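Local coordinates for protein CCMAN5 (Cellulosimicrobium cellulans, PDB 2XSG) that probably hydrolyses alpha-mannosides as a calcium-binding bacterial glycoside hydrolase of family 92, and enables mannose-6-phosphate modification of yeast-produced lysosomal enzymes, at residues A[203-208]-A[261-266]; A[373-378]-A[422-427]; A[380-385]-A[432-437]; A[621-626]-A[636-641]; A[627-632]-A[656-661]. All blocks are in the same frame, centred on the assembly; numbering follows the deposited sequence.

Contact 1: residues A[203-208]-A[261-266]; sequences YYTART and QARIDQ
T205 is the tight centre of this strand-on-helix packing. Strand 203-208 and helix 261-266 cross at -51°, with their axes 7.5 Å apart. T205 is buried and points at the helix. Its OG1 lies anti to the backbone N, which leaves CG2 in the crowded position between N and the carbonyl carbon. From there CG2 reaches the helix backbone, 3.7 Å from A262 O. The same methyl lies 3.9 Å from A262 CB. OG1 sits 3.7 Å from R263 CG, and the two side chains cross at about a right angle. That hydroxyl is hydrogen-bonded to E186. E186 also takes a salt bridge from R263 NE, so one carboxylate serves both segments. R263 NH1 has a second acid, E260. The far end is looser. R207 is partly exposed; its aliphatic part passes the amide end of Q266 obliquely, with the two flat groups 66° apart. Strand 198-208 lies between strands 185-195 and 248-255 of the large antiparallel sheet in the N-terminal region. Helix 259-270, which follows strand 248-255, lies across that sheet, with A262 also touching S255.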
# COMPACT_ATOMS: atom_id res chain seq x y z
N TYR A 203 -12.44 -6.11 -17.64
CA TYR A 203 -13.13 -5.74 -18.87
C TYR A 203 -13.09 -4.23 -19.04
O TYR A 203 -13.02 -3.49 -18.05
CB TYR A 203 -14.57 -6.28 -18.89
CG TYR A 203 -14.60 -7.78 -18.75
CD1 TYR A 203 -14.65 -8.36 -17.49
CD2 TYR A 203 -14.51 -8.61 -19.86
CE1 TYR A 203 -14.65 -9.74 -17.32
CE2 TYR A 203 -14.49 -10.02 -19.71
CZ TYR A 203 -14.57 -10.56 -18.44
OH TYR A 203 -14.57 -11.93 -18.26
N TYR A 204 -13.09 -3.77 -20.28
CA TYR A 204 -13.01 -2.33 -20.52
C TYR A 204 -13.98 -1.87 -21.63
O TYR A 204 -14.35 -2.65 -22.49
CB TYR A 204 -11.55 -1.91 -20.85
CG TYR A 204 -11.12 -2.42 -22.21
CD1 TYR A 204 -11.29 -1.64 -23.35
CD2 TYR A 204 -10.60 -3.71 -22.36
CE1 TYR A 204 -10.93 -2.11 -24.60
CE2 TYR A 204 -10.25 -4.21 -23.62
CZ TYR A 204 -10.42 -3.39 -24.73
OH TYR A 204 -10.07 -3.85 -25.97
N THR A 205 -14.36 -0.59 -21.59
CA THR A 205 -14.99 0.09 -22.70
C THR A 205 -14.31 1.45 -22.84
O THR A 205 -13.99 2.09 -21.84
CB THR A 205 -16.53 0.26 -22.50
OG1 THR A 205 -17.09 0.91 -23.65
CG2 THR A 205 -16.83 1.12 -21.26
N ALA A 206 -14.01 1.86 -24.07
CA ALA A 206 -13.38 3.17 -24.33
C ALA A 206 -14.08 3.78 -25.52
O ALA A 206 -14.15 3.16 -26.58
CB ALA A 206 -11.88 3.00 -24.62
N ARG A 207 -14.64 4.96 -25.34
CA ARG A 207 -15.28 5.66 -26.46
C ARG A 207 -14.52 6.94 -26.74
O ARG A 207 -13.99 7.56 -25.82
CB ARG A 207 -16.74 5.97 -26.14
CG ARG A 207 -16.93 6.96 -24.97
CD ARG A 207 -18.42 7.20 -24.67
NE ARG A 207 -18.58 8.49 -24.00
CZ ARG A 207 -19.70 8.92 -23.43
NH1 ARG A 207 -20.79 8.16 -23.41
NH2 ARG A 207 -19.73 10.11 -22.86
N THR A 208 -14.46 7.33 -28.02
CA THR A 208 -13.97 8.65 -28.40
C THR A 208 -15.16 9.60 -28.29
O THR A 208 -16.33 9.16 -28.25
CB THR A 208 -13.40 8.69 -29.84
OG1 THR A 208 -14.45 8.50 -30.79
CG2 THR A 208 -12.32 7.60 -30.05
N GLN A 261 -21.26 -4.34 -18.26
CA GLN A 261 -21.23 -3.68 -16.96
C GLN A 261 -20.34 -2.41 -16.99
O GLN A 261 -20.71 -1.39 -16.41
CB GLN A 261 -20.81 -4.63 -15.84
CG GLN A 261 -20.92 -4.01 -14.45
CD GLN A 261 -22.36 -3.68 -14.08
OE1 GLN A 261 -23.18 -4.58 -13.91
NE2 GLN A 261 -22.68 -2.39 -13.96
N ALA A 262 -19.21 -2.47 -17.68
CA ALA A 262 -18.33 -1.30 -17.83
C ALA A 262 -19.04 -0.13 -18.55
O ALA A 262 -18.89 1.02 -18.17
CB ALA A 262 -17.04 -1.68 -18.56
N ARG A 263 -19.83 -0.46 -19.57
CA ARG A 263 -20.67 0.52 -20.28
C ARG A 263 -21.70 1.20 -19.39
O ARG A 263 -21.87 2.42 -19.43
CB ARG A 263 -21.35 -0.16 -21.47
CG ARG A 263 -20.41 -0.42 -22.64
CD ARG A 263 -21.07 -1.37 -23.62
NE ARG A 263 -20.23 -1.68 -24.76
CZ ARG A 263 -20.42 -2.70 -25.59
NH1 ARG A 263 -21.42 -3.55 -25.39
NH2 ARG A 263 -19.58 -2.88 -26.63
N ILE A 264 -22.39 0.39 -18.59
CA ILE A 264 -23.34 0.91 -17.61
C ILE A 264 -22.60 1.80 -16.59
O ILE A 264 -23.02 2.93 -16.34
CB ILE A 264 -24.05 -0.24 -16.90
CG1 ILE A 264 -25.00 -0.93 -17.89
CG2 ILE A 264 -24.78 0.25 -15.61
CD1 ILE A 264 -25.44 -2.30 -17.42
N ASP A 265 -21.51 1.28 -16.03
CA ASP A 265 -20.69 2.05 -15.09
C ASP A 265 -20.31 3.40 -15.68
O ASP A 265 -20.34 4.41 -14.98
CB ASP A 265 -19.42 1.29 -14.70
CG ASP A 265 -19.70 0.02 -13.90
OD1 ASP A 265 -20.80 -0.12 -13.31
OD2 ASP A 265 -18.80 -0.86 -13.87
N GLN A 266 -19.95 3.40 -16.96
CA GLN A 266 -19.52 4.60 -17.62
C GLN A 266 -20.65 5.61 -17.72
O GLN A 266 -20.43 6.80 -17.45
CB GLN A 266 -18.91 4.35 -19.01
CG GLN A 266 -18.18 5.58 -19.52
CD GLN A 266 -17.32 5.31 -20.74
OE1 GLN A 266 -16.10 5.08 -20.62
NE2 GLN A 266 -17.95 5.33 -21.91

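Contact 2: residues A[373-378]-A[422-427]; sequences DMVQSL and DGFDRL
A type II beta turn, F424 to L427, is held here against helix 368-387 of the catalytic region, whose clan is known for alpha/alpha-barrel folds. Q376 does most of the holding. Its CB lies in the plane of the F424 ring at the edge, 4.0 Å from CD1. CG is anti to the backbone N. The chain then bends at chi2 (64°) and brings the amide to the turn backbone. CD lies 3.7 Å from D425 N. OE1 accepts from D425 N at 3.0 Å, in the amide plane and on a lone pair. NE2 donates to D425 O at 2.9 Å, again on a lone pair, with an N-H...O angle of 145°. One amide thus satisfies both the N-H and the C=O of a single residue, the second of the turn. This pairing fixes which way round the amide sits. R426, the third residue of the turn, has positive phi and stands at the N-cap of helix 427-438. F424 turns its ring back to the helix and also touches A416 of helix 409-418. V375 CG1 sits over one face of that ring as a CH-pi contact, 4.0 Å from the centroid and 3.6 Å from F424 CZ.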
# COMPACT_ATOMS: atom_id res chain seq x y z
N ASP A 373 -15.83 -2.11 5.32
CA ASP A 373 -16.12 -2.70 4.00
C ASP A 373 -14.95 -3.56 3.52
O ASP A 373 -15.14 -4.63 2.94
CB ASP A 373 -16.47 -1.64 2.96
CG ASP A 373 -17.94 -1.19 3.03
OD1 ASP A 373 -18.69 -1.60 3.95
OD2 ASP A 373 -18.33 -0.39 2.15
N MET A 374 -13.73 -3.09 3.77
CA MET A 374 -12.54 -3.85 3.42
C MET A 374 -12.48 -5.22 4.12
O MET A 374 -12.15 -6.22 3.49
CB MET A 374 -11.30 -3.03 3.74
CG MET A 374 -11.15 -1.82 2.83
SD MET A 374 -9.67 -0.89 3.27
CE MET A 374 -9.59 0.32 1.95
N VAL A 375 -12.78 -5.24 5.42
CA VAL A 375 -12.73 -6.49 6.17
C VAL A 375 -13.84 -7.42 5.70
O VAL A 375 -13.60 -8.62 5.52
CB VAL A 375 -12.82 -6.26 7.70
CG1 VAL A 375 -12.82 -7.60 8.44
CG2 VAL A 375 -11.62 -5.37 8.18
N GLN A 376 -15.03 -6.88 5.49
CA GLN A 376 -16.15 -7.65 4.96
C GLN A 376 -15.77 -8.25 3.61
O GLN A 376 -16.11 -9.40 3.31
CB GLN A 376 -17.42 -6.80 4.82
CG GLN A 376 -18.66 -7.59 4.27
CD GLN A 376 -19.15 -8.72 5.17
OE1 GLN A 376 -20.11 -8.55 5.93
NE2 GLN A 376 -18.52 -9.90 5.07
N SER A 377 -15.06 -7.46 2.80
CA SER A 377 -14.63 -7.90 1.47
C SER A 377 -13.63 -9.04 1.59
O SER A 377 -13.71 -10.03 0.84
CB SER A 377 -14.02 -6.73 0.70
OG SER A 377 -14.96 -5.68 0.56
N LEU A 378 -12.71 -8.90 2.55
CA LEU A 378 -11.70 -9.93 2.79
C LEU A 378 -12.37 -11.24 3.21
O LEU A 378 -11.96 -12.32 2.76
CB LEU A 378 -10.71 -9.46 3.88
CG LEU A 378 -9.51 -10.34 4.26
CD1 LEU A 378 -8.72 -10.78 3.03
CD2 LEU A 378 -8.63 -9.54 5.24
N ASP A 422 -18.98 -6.22 14.19
CA ASP A 422 -19.68 -7.50 14.08
C ASP A 422 -20.64 -7.55 12.90
O ASP A 422 -20.73 -6.60 12.12
CB ASP A 422 -20.35 -7.87 15.41
CG ASP A 422 -21.45 -6.91 15.80
OD1 ASP A 422 -21.70 -5.91 15.08
OD2 ASP A 422 -22.06 -7.14 16.85
N GLY A 423 -21.37 -8.66 12.77
CA GLY A 423 -22.26 -8.87 11.63
C GLY A 423 -21.48 -9.03 10.33
O GLY A 423 -21.89 -8.51 9.30
N PHE A 424 -20.35 -9.73 10.37
CA PHE A 424 -19.59 -9.99 9.15
C PHE A 424 -20.18 -11.21 8.47
O PHE A 424 -19.90 -12.36 8.86
CB PHE A 424 -18.09 -10.17 9.42
CG PHE A 424 -17.33 -8.87 9.63
CD1 PHE A 424 -17.22 -7.92 8.61
CD2 PHE A 424 -16.71 -8.60 10.85
CE1 PHE A 424 -16.52 -6.73 8.80
CE2 PHE A 424 -15.99 -7.42 11.05
CZ PHE A 424 -15.89 -6.48 10.03
N ASP A 425 -21.00 -10.95 7.46
CA ASP A 425 -21.66 -12.00 6.72
C ASP A 425 -20.64 -12.96 6.12
O ASP A 425 -19.62 -12.53 5.58
CB ASP A 425 -22.57 -11.38 5.65
CG ASP A 425 -23.37 -12.43 4.88
OD1 ASP A 425 -23.99 -13.32 5.53
OD2 ASP A 425 -23.37 -12.37 3.62
N ARG A 426 -20.93 -14.27 6.25
CA ARG A 426 -20.14 -15.37 5.67
C ARG A 426 -18.80 -15.63 6.35
O ARG A 426 -17.91 -16.25 5.76
CB ARG A 426 -19.95 -15.20 4.15
CG ARG A 426 -21.25 -15.26 3.37
CD ARG A 426 -21.02 -15.98 2.06
NE ARG A 426 -20.40 -15.12 1.08
CZ ARG A 426 -19.67 -15.52 0.04
NH1 ARG A 426 -19.41 -16.82 -0.19
NH2 ARG A 426 -19.18 -14.59 -0.76
N LEU A 427 -18.64 -15.16 7.58
CA LEU A 427 -17.41 -15.44 8.34
C LEU A 427 -17.26 -16.94 8.59
O LEU A 427 -16.16 -17.47 8.49
CB LEU A 427 -17.37 -14.64 9.65
CG LEU A 427 -16.17 -14.79 10.58
CD1 LEU A 427 -14.89 -14.26 9.92
CD2 LEU A 427 -16.44 -14.08 11.92

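Contact 3: residues A[380-385]-A[432-437]; sequences YLFADA and PALQRL
Helices 380-385 and 432-437 cross almost perpendicularly, at 88°, with axes 8.8 Å apart and the closest alpha carbons, those of F382 and A433, 5.7 Å apart. The small A433 lies at the closest point. Its CB lies 3.3 Å from F382 O and meets the F382 ring at the edge, in its plane. F382 is the main side chain of the contact. L434 CD2 stands over the centre of one ring face as a CH-pi contact, 3.6 Å from the centroid and only 6° off the normal. L437 CD2 reaches the tip of the ring and lies 3.6 Å from F382 CZ. Both leucines cross the phenylalanine at about a right angle. The two helices belong to the all-helical part of the catalytic region, which is consistent with the alpha/alpha barrel of family 92 enzymes. S409 of helix 409-418 touches F382, L434 and L437. The second helix is kinked at P432, whose nitrogen lacks a bond to the turn before. R436 folds back with one guanidinium face over P432 O and A433 CA. R436 NH1 makes a salt bridge to E386, and a water links R436 NH2 weakly to A385 O.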
# COMPACT_ATOMS: atom_id res chain seq x y z
N TYR A 380 -15.51 -12.14 2.32
CA TYR A 380 -16.15 -12.69 1.11
C TYR A 380 -15.17 -13.40 0.20
O TYR A 380 -15.52 -14.41 -0.42
CB TYR A 380 -16.83 -11.59 0.30
CG TYR A 380 -18.28 -11.40 0.60
CD1 TYR A 380 -18.73 -11.38 1.91
CD2 TYR A 380 -19.21 -11.21 -0.43
CE1 TYR A 380 -20.07 -11.20 2.20
CE2 TYR A 380 -20.57 -11.02 -0.15
CZ TYR A 380 -20.98 -11.02 1.18
OH TYR A 380 -22.28 -10.82 1.50
N LEU A 381 -13.96 -12.85 0.13
CA LEU A 381 -12.91 -13.41 -0.72
C LEU A 381 -12.53 -14.82 -0.31
O LEU A 381 -12.40 -15.71 -1.16
CB LEU A 381 -11.68 -12.49 -0.76
CG LEU A 381 -10.54 -13.00 -1.66
CD1 LEU A 381 -11.00 -12.98 -3.12
CD2 LEU A 381 -9.27 -12.19 -1.49
N PHE A 382 -12.35 -15.03 1.00
CA PHE A 382 -12.06 -16.37 1.54
C PHE A 382 -13.29 -17.27 1.54
O PHE A 382 -13.19 -18.47 1.33
CB PHE A 382 -11.41 -16.28 2.94
CG PHE A 382 -9.91 -16.07 2.88
CD1 PHE A 382 -9.05 -17.14 2.75
CD2 PHE A 382 -9.37 -14.78 2.87
CE1 PHE A 382 -7.65 -16.95 2.65
CE2 PHE A 382 -8.00 -14.58 2.78
CZ PHE A 382 -7.14 -15.68 2.66
N ALA A 383 -14.47 -16.68 1.76
CA ALA A 383 -15.72 -17.43 1.71
C ALA A 383 -15.94 -17.99 0.30
O ALA A 383 -16.41 -19.13 0.14
CB ALA A 383 -16.86 -16.54 2.14
N ASP A 384 -15.56 -17.19 -0.70
CA ASP A 384 -15.62 -17.59 -2.11
C ASP A 384 -14.66 -18.73 -2.45
O ASP A 384 -15.06 -19.69 -3.14
CB ASP A 384 -15.39 -16.39 -3.04
CG ASP A 384 -16.58 -15.43 -3.07
OD1 ASP A 384 -17.67 -15.80 -2.56
OD2 ASP A 384 -16.42 -14.30 -3.60
N ALA A 385 -13.41 -18.65 -1.98
CA ALA A 385 -12.47 -19.77 -2.13
C ALA A 385 -13.08 -21.06 -1.57
O ALA A 385 -13.05 -22.11 -2.23
CB ALA A 385 -11.13 -19.46 -1.46
N PRO A 432 -12.73 -21.86 7.38
CA PRO A 432 -11.90 -22.99 6.94
C PRO A 432 -10.86 -22.62 5.87
O PRO A 432 -9.77 -23.20 5.84
CB PRO A 432 -12.92 -23.97 6.36
CG PRO A 432 -14.13 -23.14 6.08
CD PRO A 432 -14.16 -22.13 7.16
N ALA A 433 -11.20 -21.67 4.99
CA ALA A 433 -10.24 -21.19 4.01
C ALA A 433 -9.10 -20.40 4.67
O ALA A 433 -7.96 -20.46 4.22
CB ALA A 433 -10.93 -20.35 2.93
N LEU A 434 -9.42 -19.69 5.74
CA LEU A 434 -8.41 -19.00 6.52
C LEU A 434 -7.52 -20.02 7.25
O LEU A 434 -6.30 -19.83 7.33
CB LEU A 434 -9.03 -17.99 7.49
CG LEU A 434 -9.62 -16.70 6.91
CD1 LEU A 434 -10.48 -16.01 7.94
CD2 LEU A 434 -8.54 -15.78 6.41
N GLN A 435 -8.11 -21.12 7.75
CA GLN A 435 -7.33 -22.21 8.33
C GLN A 435 -6.31 -22.81 7.35
O GLN A 435 -5.15 -23.01 7.72
CB GLN A 435 -8.23 -23.31 8.92
CG GLN A 435 -7.50 -24.34 9.78
CD GLN A 435 -7.26 -23.89 11.22
OE1 GLN A 435 -6.12 -23.90 11.72
NE2 GLN A 435 -8.34 -23.50 11.90
N ARG A 436 -6.73 -23.07 6.11
CA ARG A 436 -5.81 -23.63 5.10
C ARG A 436 -4.70 -22.64 4.73
O ARG A 436 -3.57 -23.05 4.45
CB ARG A 436 -6.55 -24.07 3.83
CG ARG A 436 -7.57 -25.18 4.02
CD ARG A 436 -8.09 -25.67 2.65
NE ARG A 436 -8.87 -24.64 1.95
CZ ARG A 436 -10.17 -24.44 2.15
NH1 ARG A 436 -10.85 -25.20 3.01
NH2 ARG A 436 -10.80 -23.48 1.48
N LEU A 437 -5.04 -21.35 4.72
CA LEU A 437 -4.07 -20.29 4.48
C LEU A 437 -2.96 -20.34 5.52
O LEU A 437 -1.78 -20.35 5.19
CB LEU A 437 -4.75 -18.92 4.53
CG LEU A 437 -3.79 -17.74 4.38
CD1 LEU A 437 -3.39 -17.55 2.92
CD2 LEU A 437 -4.39 -16.45 4.93
O HOH W 1 -10.56 -23.24 -1.10

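Contact 4: residues A[621-626]-A[636-641]; sequences NRYIAT and GGEFTP
Segments 621-626 and 636-641 run antiparallel, with Y623 and E638 as a non-hydrogen-bonded pair whose alpha carbons are 4.3 Å apart. They are part of a small three-stranded antiparallel sheet in which strand 618-623 is an outer strand beside 638-646. Two backbone bonds flank the pair: F639 N to R622 O at 2.8 Å, and I624 N to G637 O at 3.0 Å. G637 has positive phi, which by itself favours glycine. R622 is fully extended and lies alongside E638, pointing the same way. It grips the carboxylate side-on, with NE to OE1 and NH2 to OE2 of E638, both 3.0 Å. The two planes are 69° apart, so both oxygens are met from above the carboxylate plane. K580 adds a second salt bridge to E638 OE1. Y623 OH, which is bonded to A527 O, lies over the centre of the R622 guanidinium. A leucine in place of R622 would remove both bonds to E638 and would probably leave this buried carboxylate with K580 as its main charge partner. I624 CG2 sits over one face of the F639 ring, 3.7 Å from the centroid. The F639 edge faces Y623 O, which is 3.3 Å from CE2. At the loop end, G637 CA points its hydrogen almost straight at T626 O, 3.3 Å away.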
# COMPACT_ATOMS: atom_id res chain seq x y z
N ASN A 621 20.84 4.66 9.04
CA ASN A 621 20.25 3.54 8.32
C ASN A 621 21.28 2.53 7.90
O ASN A 621 22.16 2.82 7.08
CB ASN A 621 19.45 4.04 7.12
CG ASN A 621 18.14 4.67 7.54
OD1 ASN A 621 17.13 3.98 7.65
ND2 ASN A 621 18.18 5.96 7.84
N ARG A 622 21.20 1.35 8.52
CA ARG A 622 22.10 0.24 8.23
C ARG A 622 21.53 -0.68 7.14
O ARG A 622 22.27 -1.20 6.30
CB ARG A 622 22.41 -0.57 9.50
CG ARG A 622 23.22 -1.85 9.23
CD ARG A 622 23.67 -2.58 10.50
NE ARG A 622 24.31 -3.86 10.17
CZ ARG A 622 24.76 -4.75 11.05
NH1 ARG A 622 24.70 -4.52 12.36
NH2 ARG A 622 25.30 -5.88 10.62
N TYR A 623 20.21 -0.86 7.15
CA TYR A 623 19.60 -1.85 6.27
C TYR A 623 18.75 -1.29 5.12
O TYR A 623 18.02 -0.32 5.29
CB TYR A 623 18.77 -2.83 7.09
CG TYR A 623 19.56 -3.62 8.13
CD1 TYR A 623 19.62 -3.20 9.46
CD2 TYR A 623 20.20 -4.81 7.79
CE1 TYR A 623 20.32 -3.93 10.42
CE2 TYR A 623 20.92 -5.54 8.74
CZ TYR A 623 20.97 -5.09 10.05
OH TYR A 623 21.66 -5.81 11.00
N ILE A 624 18.87 -1.94 3.96
CA ILE A 624 17.94 -1.75 2.83
C ILE A 624 16.94 -2.90 2.86
O ILE A 624 16.99 -3.72 3.77
CB ILE A 624 18.68 -1.64 1.44
CG1 ILE A 624 19.74 -2.74 1.28
CG2 ILE A 624 19.32 -0.24 1.29
CD1 ILE A 624 20.37 -2.82 -0.11
N ALA A 625 16.02 -2.95 1.90
CA ALA A 625 14.92 -3.91 1.94
C ALA A 625 15.19 -5.18 1.16
O ALA A 625 14.37 -6.09 1.15
CB ALA A 625 13.62 -3.26 1.49
N THR A 626 16.35 -5.24 0.50
CA THR A 626 16.72 -6.37 -0.34
C THR A 626 18.25 -6.50 -0.33
O THR A 626 18.94 -5.66 0.25
CB THR A 626 16.14 -6.25 -1.78
OG1 THR A 626 16.29 -7.50 -2.45
CG2 THR A 626 16.86 -5.13 -2.59
N GLY A 636 24.70 -7.27 0.81
CA GLY A 636 24.37 -8.14 1.94
C GLY A 636 23.19 -7.60 2.73
O GLY A 636 23.12 -7.83 3.94
N GLY A 637 22.28 -6.89 2.05
CA GLY A 637 21.10 -6.28 2.69
C GLY A 637 21.37 -4.98 3.44
O GLY A 637 20.50 -4.46 4.15
N GLU A 638 22.57 -4.42 3.26
CA GLU A 638 22.94 -3.23 4.02
C GLU A 638 23.42 -2.07 3.14
O GLU A 638 23.93 -2.29 2.03
CB GLU A 638 24.01 -3.58 5.06
CG GLU A 638 23.57 -4.71 5.98
CD GLU A 638 24.53 -5.01 7.11
OE1 GLU A 638 25.43 -4.19 7.37
OE2 GLU A 638 24.38 -6.07 7.74
N PHE A 639 23.23 -0.85 3.64
CA PHE A 639 23.94 0.35 3.17
C PHE A 639 25.41 0.16 3.54
O PHE A 639 25.73 -0.01 4.72
CB PHE A 639 23.46 1.62 3.89
CG PHE A 639 22.07 2.10 3.50
CD1 PHE A 639 21.90 2.98 2.43
CD2 PHE A 639 20.95 1.74 4.25
CE1 PHE A 639 20.61 3.45 2.09
CE2 PHE A 639 19.66 2.20 3.92
CZ PHE A 639 19.49 3.05 2.84
N THR A 640 26.31 0.21 2.56
CA THR A 640 27.75 0.04 2.82
C THR A 640 28.50 1.27 2.29
O THR A 640 28.78 1.34 1.08
CB THR A 640 28.33 -1.20 2.15
OG1 THR A 640 28.09 -1.11 0.74
CG2 THR A 640 27.67 -2.50 2.69
N PRO A 641 28.82 2.24 3.17
CA PRO A 641 28.61 2.22 4.61
C PRO A 641 27.19 2.60 5.03
O PRO A 641 26.41 3.09 4.20
CB PRO A 641 29.58 3.29 5.10
CG PRO A 641 29.61 4.30 3.96
CD PRO A 641 29.52 3.47 2.72

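Contact 5: residues A[627-632]-A[656-661]; sequences GSSSAV and LPTMDN
V632 and P657 cross at about a right angle, and their contact is the main apolar one between these two loops. V632 CG1 takes the crowded position between N and the carbonyl carbon and comes 3.6 Å from P657 CG. A631 CB lies beside it, 4.1 Å from P657 CB. F639 also touches both V632 and P657. T658 and S629 meet next to the proline, methyl against methylene. T658 CG2 is 3.5 Å from S629 CB, tighter than usual for two carbons. S629 OG is turned to its own loop and accepts from A631 N at 3.0 Å, an ST turn inside the type I turn S629 to V632. T658 has positive phi (73°), as the third residue of the type II turn L656 to M659. Its OG1 also takes the crowded position. It donates to P657 O at a very short 2.4 Å, on a lone pair, and accepts from A625 N. An alanine here would lack OG1 and CG2, so both OG1 bonds and the contact with S629 CB would go, and the turn would probably be held less firmly. The T658 side chain lies about 8 Å from the bound calcium. Just beyond N661 comes D662, which binds that ion with N588 and E589. The turn therefore leads straight into the calcium site, which in family 92 enzymes is part of the active site.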
# COMPACT_ATOMS: atom_id res chain seq x y z
N GLY A 627 18.78 -7.57 -0.92
CA GLY A 627 20.21 -7.86 -0.89
C GLY A 627 21.10 -6.68 -1.28
O GLY A 627 22.04 -6.33 -0.56
N SER A 628 20.81 -6.08 -2.42
CA SER A 628 21.61 -4.97 -2.89
C SER A 628 20.81 -4.06 -3.83
O SER A 628 19.76 -4.46 -4.36
CB SER A 628 22.86 -5.50 -3.60
OG SER A 628 22.53 -6.09 -4.85
N SER A 629 21.33 -2.86 -4.05
CA SER A 629 20.68 -1.87 -4.91
C SER A 629 21.72 -1.04 -5.66
O SER A 629 22.71 -0.58 -5.07
CB SER A 629 19.79 -0.95 -4.04
OG SER A 629 19.48 0.28 -4.69
N SER A 630 21.50 -0.86 -6.96
CA SER A 630 22.36 0.02 -7.77
C SER A 630 22.14 1.49 -7.42
O SER A 630 22.92 2.34 -7.81
CB SER A 630 22.06 -0.19 -9.26
OG SER A 630 20.68 0.06 -9.50
N ALA A 631 21.07 1.78 -6.69
CA ALA A 631 20.74 3.16 -6.36
C ALA A 631 21.56 3.74 -5.20
O ALA A 631 21.54 4.94 -4.99
CB ALA A 631 19.26 3.28 -6.07
N VAL A 632 22.28 2.89 -4.47
CA VAL A 632 23.08 3.34 -3.32
C VAL A 632 24.11 2.27 -3.03
O VAL A 632 23.80 1.07 -3.13
CB VAL A 632 22.17 3.60 -2.06
CG1 VAL A 632 21.64 2.28 -1.45
CG2 VAL A 632 22.89 4.48 -1.01
N LEU A 656 13.61 5.76 1.38
CA LEU A 656 14.93 5.17 1.21
C LEU A 656 14.99 4.39 -0.10
O LEU A 656 13.96 3.88 -0.56
CB LEU A 656 15.23 4.23 2.37
CG LEU A 656 15.38 4.90 3.75
CD1 LEU A 656 15.46 3.83 4.82
CD2 LEU A 656 16.61 5.80 3.80
N PRO A 657 16.19 4.27 -0.70
CA PRO A 657 16.29 3.36 -1.84
C PRO A 657 15.90 1.93 -1.40
O PRO A 657 16.24 1.53 -0.29
CB PRO A 657 17.78 3.43 -2.21
CG PRO A 657 18.47 3.93 -0.93
CD PRO A 657 17.50 4.86 -0.32
N THR A 658 15.20 1.20 -2.28
CA THR A 658 14.60 -0.13 -2.04
C THR A 658 13.34 -0.14 -1.15
O THR A 658 12.67 -1.18 -1.02
CB THR A 658 15.56 -1.16 -1.41
OG1 THR A 658 15.73 -0.85 -0.02
CG2 THR A 658 16.91 -1.25 -2.12
N MET A 659 13.04 0.97 -0.51
CA MET A 659 11.94 1.02 0.44
C MET A 659 10.60 1.21 -0.27
O MET A 659 10.14 2.32 -0.46
CB MET A 659 12.19 2.13 1.46
CG MET A 659 11.06 2.35 2.48
SD MET A 659 11.59 3.64 3.63
CE MET A 659 10.09 3.88 4.56
N ASP A 660 9.99 0.11 -0.72
CA ASP A 660 8.73 0.18 -1.45
C ASP A 660 7.64 0.57 -0.47
O ASP A 660 7.70 0.18 0.69
CB ASP A 660 8.41 -1.18 -2.07
CG ASP A 660 9.39 -1.57 -3.16
OD1 ASP A 660 9.95 -0.65 -3.79
OD2 ASP A 660 9.62 -2.78 -3.37
N ASN A 661 6.68 1.37 -0.92
CA ASN A 661 5.57 1.78 -0.06
C ASN A 661 4.70 0.56 0.33
O ASN A 661 4.14 0.50 1.44
CB ASN A 661 4.72 2.85 -0.77
CG ASN A 661 3.97 3.76 0.20
OD1 ASN A 661 3.67 3.39 1.35
ND2 ASN A 661 3.64 4.97 -0.28

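From the N terminus, contact 1 closes a 52-residue connection through the N-terminal sheet and packs a helix on it. It ends before the others begin. Contacts 2 and 3 close connections of 43 and 46 residues. They cross along the chain. Both start on helix 368-387 and join it to the loop before, then the body of, helix 427-438. R426 of contact 2 bridges to D384 of contact 3. Contact 4 closes a 9-residue connection and pairs strands 618-623 and 638-646. Contact 5 closes one of 23 and joins loop 627-632 to loop 656-661, before the calcium site. These two also cross, and G637 N to G627 O links them.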